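Local coordinates for repressor protein (Enterobacteria phage N15, PDB 2HIN), which acts as a transcriptional repressor, a helix-turn-helix ortholog of lambda Cro that pairs into a homodimer and binds operator DNA, at the interface of chains A and B. Sequence-based numbering; all coordinates share one arbitrary frame. Chains: chain A/B, Repressor protein.

The interface of chains A and B. Residues chain A 38-39, 42; chain B 39-40, 42-43, 46.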
loop_
_atom_site.group_PDB
_atom_site.type_symbol
_atom_site.label_atom_id
_atom_site.label_comp_id
_atom_site.label_asym_id
_atom_site.label_seq_id
_atom_site.Cartn_x
_atom_site.Cartn_y
_atom_site.Cartn_z
ATOM N N PRO A 38 5.552 -6.895 -2.608
ATOM C CA PRO A 38 4.794 -5.774 -3.195
ATOM C C PRO A 38 3.670 -5.167 -2.345
ATOM O O PRO A 38 3.537 -3.942 -2.321
ATOM C CB PRO A 38 4.262 -6.341 -4.520
ATOM C CG PRO A 38 5.116 -7.510 -4.806
ATOM C CD PRO A 38 5.559 -8.072 -3.490
ATOM N N LEU A 39 2.828 -6.030 -1.798
ATOM C CA LEU A 39 1.724 -5.583 -1.003
ATOM C C LEU A 39 2.297 -4.702 0.093
ATOM O O LEU A 39 1.802 -3.610 0.381
ATOM C CB LEU A 39 0.982 -6.790 -0.436
ATOM C CG LEU A 39 -0.163 -6.471 0.511
ATOM C CD1 LEU A 39 -1.184 -5.621 -0.197
ATOM C CD2 LEU A 39 -0.825 -7.728 1.054
ATOM N N SER A 42 3.562 -1.138 -0.972
ATOM C CA SER A 42 2.463 -0.176 -1.028
ATOM C C SER A 42 2.195 0.440 0.320
ATOM O O SER A 42 1.976 1.646 0.443
ATOM C CB SER A 42 1.170 -0.814 -1.558
ATOM O OG SER A 42 1.317 -1.131 -2.921
ATOM N N LEU B 39 -3.614 -3.321 4.980
ATOM C CA LEU B 39 -2.543 -3.410 3.982
ATOM C C LEU B 39 -3.168 -3.313 2.625
ATOM O O LEU B 39 -2.631 -2.673 1.719
ATOM C CB LEU B 39 -1.767 -4.727 4.061
ATOM C CG LEU B 39 -0.958 -4.955 5.332
ATOM C CD1 LEU B 39 -0.124 -6.243 5.252
ATOM C CD2 LEU B 39 -0.056 -3.778 5.611
ATOM N N ARG B 40 -4.565 -3.991 2.337
ATOM C CA ARG B 40 -5.240 -3.887 1.054
ATOM C C ARG B 40 -5.645 -2.444 0.775
ATOM O O ARG B 40 -5.661 -2.031 -0.378
ATOM C CB ARG B 40 -6.456 -4.824 0.990
ATOM C CG ARG B 40 -6.089 -6.310 0.907
ATOM C CD ARG B 40 -5.523 -6.664 -0.466
ATOM N NE ARG B 40 -5.126 -8.065 -0.549
ATOM C CZ ARG B 40 -4.539 -8.635 -1.602
ATOM N NH1 ARG B 40 -4.264 -7.932 -2.693
ATOM N NH2 ARG B 40 -4.220 -9.926 -1.558
ATOM N N SER B 42 -3.872 0.199 1.529
ATOM C CA SER B 42 -2.663 0.838 1.007
ATOM C C SER B 42 -2.386 0.425 -0.425
ATOM O O SER B 42 -2.004 1.237 -1.241
ATOM C CB SER B 42 -1.433 0.566 1.855
ATOM O OG SER B 42 -1.576 1.169 3.119
ATOM N N ASP B 43 -2.566 -0.852 -0.728
ATOM C CA ASP B 43 -2.311 -1.320 -2.074
ATOM C C ASP B 43 -3.314 -0.711 -3.046
ATOM O O ASP B 43 -2.932 -0.381 -4.168
ATOM C CB ASP B 43 -2.372 -2.835 -2.140
ATOM C CG ASP B 43 -1.677 -3.375 -3.367
ATOM O OD1 ASP B 43 -0.507 -3.031 -3.626
ATOM O OD2 ASP B 43 -2.309 -4.144 -4.107
ATOM N N VAL B 46 -2.173 2.875 -3.736
ATOM C CA VAL B 46 -1.050 2.957 -4.634
ATOM C C VAL B 46 -1.464 2.550 -6.054
ATOM O O VAL B 46 -1.091 3.210 -7.024
ATOM C CB VAL B 46 0.124 2.079 -4.100
ATOM C CG1 VAL B 46 1.205 1.850 -5.178
ATOM C CG2 VAL B 46 0.686 2.738 -2.851
#
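B:Asp43 reaches across to A:Leu39 and A:Ser42 where helix 38-47 of one subunit packs on the same helix of the other. Its CB, a plain methylene, lies 3.6 Å from the CD1 methyl of A:Leu39, the two side chains crossing at about a right angle. The carboxylate carbon CG comes next, 3.9 Å from the same methyl, so the leucine rests against the stem of the aspartate. At the tip, OD1 accepts a hydrogen bond of 2.7 Å from the hydroxyl OG of A:Ser42, through the lone pair that faces away from OD2. With CG anti to the backbone N (chi1 -161°), the carboxylate extends toward the partner serine. Aspartate suits this place by pairing a short apolar stem with an acceptor.

Serine suits its position because it is small and two-sided. Its CB sits 3.6 Å from the CA of B:Asp43, a close approach that a small side chain permits, while OG supplies the donor. B:Val46, beta-branched, borders that bond with hydrocarbon: its CB is 3.6 Å from A:Ser42 OG, and its CG2 methyl is 3.8 Å from A:Ser42 CB. A:Leu39 buries 93 Å² against chain B, and its branched end, suited to packing on the aspartate stem, also brings CD1 to 3.8 Å from the backbone O of B:Leu39. The aliphatic part of B:Arg40 flanks this end more loosely.

Two-fold symmetry repeats the arrangement with the chains exchanged. By combining leucine packing with a directional serine-aspartate bond, the site forms part of the interface that joins two N15 Cro subunits, one completely different from that of lambda Cro.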